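Local coordinates for succinate dehydrogenase subunit A (Mycolicibacterium smegmatis MC2 51, PDB 6LUM), which probably oxidises succinate to fumarate as the FAD-binding flavoprotein subunit of a membrane-associated succinate dehydrogenase complex, at residues Glu235-His240 against Glu519-Gly524; Arg550-Tyr555 against Ile565-Lys570. All blocks are in the same frame, centred on the assembly; numbering follows the deposited sequence.

Contact 1: residues Glu235-His240 against Glu519-Gly524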
# COMPACT_ATOMS: atom_id res chain seq x y z
N GLU D 235 0.14 49.85 -6.61
CA GLU D 235 0.87 50.61 -5.61
C GLU D 235 2.35 50.66 -5.95
O GLU D 235 2.97 49.63 -6.22
CB GLU D 235 0.68 49.98 -4.23
CG GLU D 235 1.22 50.80 -3.09
CD GLU D 235 1.46 49.98 -1.85
OE1 GLU D 235 0.53 49.31 -1.36
OE2 GLU D 235 2.60 50.00 -1.35
N ASP D 236 2.91 51.87 -5.95
CA ASP D 236 4.36 52.08 -6.01
C ASP D 236 4.98 51.50 -7.27
O ASP D 236 5.99 50.79 -7.21
CB ASP D 236 5.03 51.49 -4.77
CG ASP D 236 5.37 52.53 -3.74
OD1 ASP D 236 5.31 53.73 -4.06
OD2 ASP D 236 5.72 52.14 -2.60
N MET D 237 4.41 51.82 -8.42
CA MET D 237 4.85 51.20 -9.66
C MET D 237 6.00 51.94 -10.34
O MET D 237 6.55 51.43 -11.31
CB MET D 237 3.69 51.08 -10.63
CG MET D 237 2.86 49.85 -10.42
SD MET D 237 3.68 48.34 -10.91
CE MET D 237 3.88 48.64 -12.66
N GLU D 238 6.38 53.11 -9.86
CA GLU D 238 7.49 53.83 -10.44
C GLU D 238 8.83 53.42 -9.86
O GLU D 238 9.85 54.01 -10.22
CB GLU D 238 7.31 55.33 -10.26
CG GLU D 238 7.53 55.82 -8.85
CD GLU D 238 6.28 55.75 -8.02
OE1 GLU D 238 5.36 54.99 -8.38
OE2 GLU D 238 6.20 56.47 -7.00
N PHE D 239 8.85 52.43 -8.97
CA PHE D 239 10.08 51.99 -8.31
C PHE D 239 10.53 50.71 -8.99
O PHE D 239 10.15 49.61 -8.60
CB PHE D 239 9.86 51.79 -6.82
CG PHE D 239 9.79 53.06 -6.06
CD1 PHE D 239 10.87 53.90 -5.99
CD2 PHE D 239 8.63 53.44 -5.43
CE1 PHE D 239 10.80 55.07 -5.31
CE2 PHE D 239 8.57 54.61 -4.75
CZ PHE D 239 9.65 55.43 -4.69
N HIS D 240 11.36 50.87 -10.01
CA HIS D 240 12.02 49.75 -10.67
C HIS D 240 13.47 49.72 -10.25
O HIS D 240 14.13 50.76 -10.18
CB HIS D 240 11.93 49.88 -12.19
CG HIS D 240 10.57 49.58 -12.73
ND1 HIS D 240 10.15 48.30 -13.02
CD2 HIS D 240 9.53 50.39 -13.03
CE1 HIS D 240 8.90 48.34 -13.46
NE2 HIS D 240 8.51 49.60 -13.48
N GLU D 519 2.19 52.99 -18.97
CA GLU D 519 1.61 54.29 -18.63
C GLU D 519 1.49 54.48 -17.13
O GLU D 519 1.70 55.59 -16.63
CB GLU D 519 0.26 54.48 -19.29
CG GLU D 519 -0.06 55.95 -19.51
CD GLU D 519 -1.50 56.20 -19.89
OE1 GLU D 519 -2.08 57.19 -19.41
OE2 GLU D 519 -2.06 55.40 -20.68
N VAL D 520 1.16 53.42 -16.39
CA VAL D 520 1.11 53.52 -14.93
C VAL D 520 2.46 53.96 -14.38
O VAL D 520 2.55 54.87 -13.55
CB VAL D 520 0.67 52.19 -14.31
CG1 VAL D 520 0.63 52.33 -12.82
CG2 VAL D 520 -0.66 51.81 -14.82
N THR D 521 3.52 53.29 -14.82
CA THR D 521 4.86 53.63 -14.36
C THR D 521 5.20 55.07 -14.67
O THR D 521 5.73 55.79 -13.82
CB THR D 521 5.89 52.70 -14.99
OG1 THR D 521 5.67 51.36 -14.53
CG2 THR D 521 7.28 53.13 -14.62
N VAL D 522 4.89 55.52 -15.88
CA VAL D 522 5.30 56.87 -16.27
C VAL D 522 4.54 57.92 -15.48
O VAL D 522 5.12 58.92 -15.05
CB VAL D 522 5.16 57.07 -17.78
CG1 VAL D 522 5.37 58.51 -18.13
CG2 VAL D 522 6.15 56.20 -18.51
N VAL D 523 3.23 57.73 -15.27
CA VAL D 523 2.48 58.75 -14.53
C VAL D 523 2.89 58.76 -13.06
O VAL D 523 2.98 59.83 -12.44
CB VAL D 523 0.96 58.57 -14.70
CG1 VAL D 523 0.55 58.90 -16.10
CG2 VAL D 523 0.53 57.19 -14.32
N GLY D 524 3.16 57.59 -12.48
CA GLY D 524 3.67 57.58 -11.12
C GLY D 524 5.00 58.29 -10.99
O GLY D 524 5.20 59.13 -10.09
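Met237 and Thr521 meet where a type I turn, Asp236 to Phe239, rests on one flank of helix 503-527. Met237 can be followed outward: its CB lies 4.0 Å from Val520 CG1, its CG stays close to the same methyl, and the chain then bends at chi2 and chi3 to bring CE to 3.8 Å from Thr521 OG1. That hydroxyl also lies 3.3 Å from Met237 O and 3.5 Å from His240 NE2, in the plane of the imidazole at its edge, the two side chains meeting tip to tip. None of these approaches is a hydrogen bond; Thr521 OG1 instead bonds to Leu517 O, one turn back in the helix. Gly524 presents its backbone to Glu238, whose CB lies 3.8 Å from Gly524 C. Glu238 CG sits between the backbone N and the carbonyl carbon (chi1 73°); the chain then bends at chi2, bringing CD to 4.1 Å from Gly524 O, and OE2 forms a salt bridge with Arg528. All the touching residues are buried, and the His240 side chain lies about 11 Å from the bound FAD. A type I turn packed against a helix here joins the FAD-binding domain to helix 503-527 of the C-terminal region in this fumarate reductase/succinate dehydrogenase flavoprotein fold.

Contact 2: residues Arg550-Tyr555 against Ile565-Lys570; sequences RHTMAY and IRLDYK
Tyr555 and Arg566 face each other as a hydrogen-bonded pair in an antiparallel beta hairpin whose strands also pair His551 with Lys570 and Met553 with Asp568. Each pair exchanges two backbone bonds, six in all; Met553 N to Asp568 O, at 2.9 Å, is nearly straight (165°). Between them, Thr552 faces Tyr569 and Ala554 faces Leu567 as non-hydrogen-bonded pairs.

Two arginines make cation-pi stacks. The Arg566 guanidinium lies almost parallel to the Tyr555 ring, planes 10° apart, but off-centre: NH1 is 3.6 Å from CG of Tyr555, while NH2 sits near CD1. A bend at chi3 (57°) turns NE back toward the ring. The same NH2 forms a salt bridge with Asp568 OD1 at 2.8 Å, which would fix the guanidinium's rotation over the tyrosine. At the other end, Arg550 lays its guanidinium on Tyr569, with CZ 4.1 Å from the ring centroid and NH2 over its centre.

Apolar contacts divide between the two faces. On that of Thr552, Ala554, Leu567 and Tyr569, Leu567 CD2 lies 3.6 Å from Thr552 CG2 and also touches Ala554 CB, which meets Ile565 CG2 at 3.7 Å. On the other, Met553 SD rests 3.7 Å from CB of Lys570, whose extended chain carries NZ to a salt bridge with Glu235.

The hairpin belongs to a three-stranded antiparallel sheet: strand 550-556 is central, between 234-235 and 565-571. Helix 503-527 packs against the Leu567 face, its Val523 and Asn527 touching Ile565 and Leu567 respectively.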
# COMPACT_ATOMS: atom_id res chain seq x y z
N ARG D 550 5.06 58.48 1.20
CA ARG D 550 3.84 57.71 1.13
C ARG D 550 3.87 56.85 -0.12
O ARG D 550 4.53 57.19 -1.11
CB ARG D 550 2.60 58.62 1.11
CG ARG D 550 2.41 59.44 2.37
CD ARG D 550 1.56 60.66 2.11
NE ARG D 550 2.09 61.47 1.03
CZ ARG D 550 1.60 62.65 0.68
NH1 ARG D 550 0.57 63.16 1.33
NH2 ARG D 550 2.15 63.33 -0.32
N HIS D 551 3.17 55.73 -0.07
CA HIS D 551 3.00 54.92 -1.26
C HIS D 551 2.05 55.62 -2.22
O HIS D 551 1.07 56.23 -1.80
CB HIS D 551 2.45 53.55 -0.90
CG HIS D 551 3.36 52.73 -0.04
ND1 HIS D 551 4.62 52.36 -0.43
CD2 HIS D 551 3.17 52.18 1.19
CE1 HIS D 551 5.18 51.63 0.52
NE2 HIS D 551 4.32 51.51 1.51
N THR D 552 2.35 55.52 -3.50
CA THR D 552 1.45 56.02 -4.53
C THR D 552 0.53 54.90 -4.97
O THR D 552 0.98 53.77 -5.16
CB THR D 552 2.25 56.53 -5.74
OG1 THR D 552 3.10 57.61 -5.33
CG2 THR D 552 1.32 57.02 -6.82
N MET D 553 -0.75 55.20 -5.12
CA MET D 553 -1.72 54.23 -5.58
C MET D 553 -2.43 54.78 -6.80
O MET D 553 -2.81 55.95 -6.82
CB MET D 553 -2.71 53.88 -4.47
CG MET D 553 -2.04 53.34 -3.24
SD MET D 553 -3.16 52.56 -2.08
CE MET D 553 -3.59 51.10 -3.00
N ALA D 554 -2.59 53.95 -7.82
CA ALA D 554 -3.14 54.37 -9.09
C ALA D 554 -4.39 53.56 -9.39
O ALA D 554 -4.40 52.34 -9.24
CB ALA D 554 -2.12 54.20 -10.21
N TYR D 555 -5.45 54.26 -9.80
CA TYR D 555 -6.72 53.66 -10.20
C TYR D 555 -7.01 54.02 -11.65
O TYR D 555 -6.80 55.16 -12.07
CB TYR D 555 -7.88 54.16 -9.33
CG TYR D 555 -7.71 53.99 -7.85
CD1 TYR D 555 -7.00 54.91 -7.11
CD2 TYR D 555 -8.29 52.92 -7.19
CE1 TYR D 555 -6.86 54.77 -5.76
CE2 TYR D 555 -8.15 52.77 -5.84
CZ TYR D 555 -7.43 53.70 -5.13
OH TYR D 555 -7.29 53.55 -3.77
N ILE D 565 -5.61 57.99 -15.27
CA ILE D 565 -5.01 57.34 -14.11
C ILE D 565 -5.14 58.30 -12.94
O ILE D 565 -4.48 59.35 -12.92
CB ILE D 565 -3.54 56.98 -14.35
CG1 ILE D 565 -3.38 56.21 -15.66
CG2 ILE D 565 -3.01 56.15 -13.22
CD1 ILE D 565 -3.90 54.82 -15.60
N ARG D 566 -5.99 57.96 -11.97
CA ARG D 566 -6.16 58.79 -10.79
C ARG D 566 -5.24 58.30 -9.68
O ARG D 566 -5.18 57.10 -9.40
CB ARG D 566 -7.61 58.76 -10.30
CG ARG D 566 -7.79 59.34 -8.92
CD ARG D 566 -9.24 59.42 -8.54
NE ARG D 566 -9.89 58.12 -8.61
CZ ARG D 566 -9.97 57.28 -7.59
NH1 ARG D 566 -10.57 56.11 -7.74
NH2 ARG D 566 -9.44 57.61 -6.42
N LEU D 567 -4.53 59.23 -9.05
CA LEU D 567 -3.49 58.91 -8.08
C LEU D 567 -3.93 59.32 -6.68
O LEU D 567 -4.24 60.49 -6.45
CB LEU D 567 -2.18 59.59 -8.45
CG LEU D 567 -1.54 59.16 -9.77
CD1 LEU D 567 -0.56 60.20 -10.21
CD2 LEU D 567 -0.85 57.84 -9.61
N ASP D 568 -3.95 58.36 -5.77
CA ASP D 568 -4.16 58.58 -4.35
C ASP D 568 -2.89 58.21 -3.60
O ASP D 568 -1.93 57.69 -4.17
CB ASP D 568 -5.36 57.77 -3.85
CG ASP D 568 -6.67 58.24 -4.44
OD1 ASP D 568 -7.68 57.53 -4.29
OD2 ASP D 568 -6.70 59.33 -5.05
N TYR D 569 -2.90 58.45 -2.29
CA TYR D 569 -1.73 58.20 -1.47
C TYR D 569 -2.08 57.29 -0.31
O TYR D 569 -3.20 57.32 0.20
CB TYR D 569 -1.14 59.50 -0.95
CG TYR D 569 -0.18 60.13 -1.92
CD1 TYR D 569 -0.60 61.13 -2.78
CD2 TYR D 569 1.13 59.73 -1.99
CE1 TYR D 569 0.27 61.71 -3.68
CE2 TYR D 569 2.01 60.30 -2.88
CZ TYR D 569 1.58 61.29 -3.72
OH TYR D 569 2.47 61.85 -4.60
N LYS D 570 -1.11 56.49 0.11
CA LYS D 570 -1.29 55.54 1.19
C LYS D 570 -0.18 55.76 2.21
O LYS D 570 1.00 55.83 1.84
CB LYS D 570 -1.26 54.11 0.66
CG LYS D 570 -1.20 53.04 1.70
CD LYS D 570 -1.23 51.69 1.03
CE LYS D 570 -1.33 50.56 2.03
NZ LYS D 570 -1.10 49.25 1.36

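From the N terminus, the chain first reaches residues 235-240 within the FAD-binding region, and contact 1 closes a long loop of 278 residues when helix 503-527 reaches that turn. Contact 2 opens only afterwards and closes a short hairpin loop, so the two are in series, neither nesting nor crossing. Their centres lie 10 Å apart and they touch directly, Asp236 N making a probable hydrogen bond to Thr552 O. Strand 234-235 is an outer strand of the three-stranded sheet, next to 550-556, while the turn following it packs on the helix. Together the contacts tie the FAD-binding part to the C-terminal helix and hairpin.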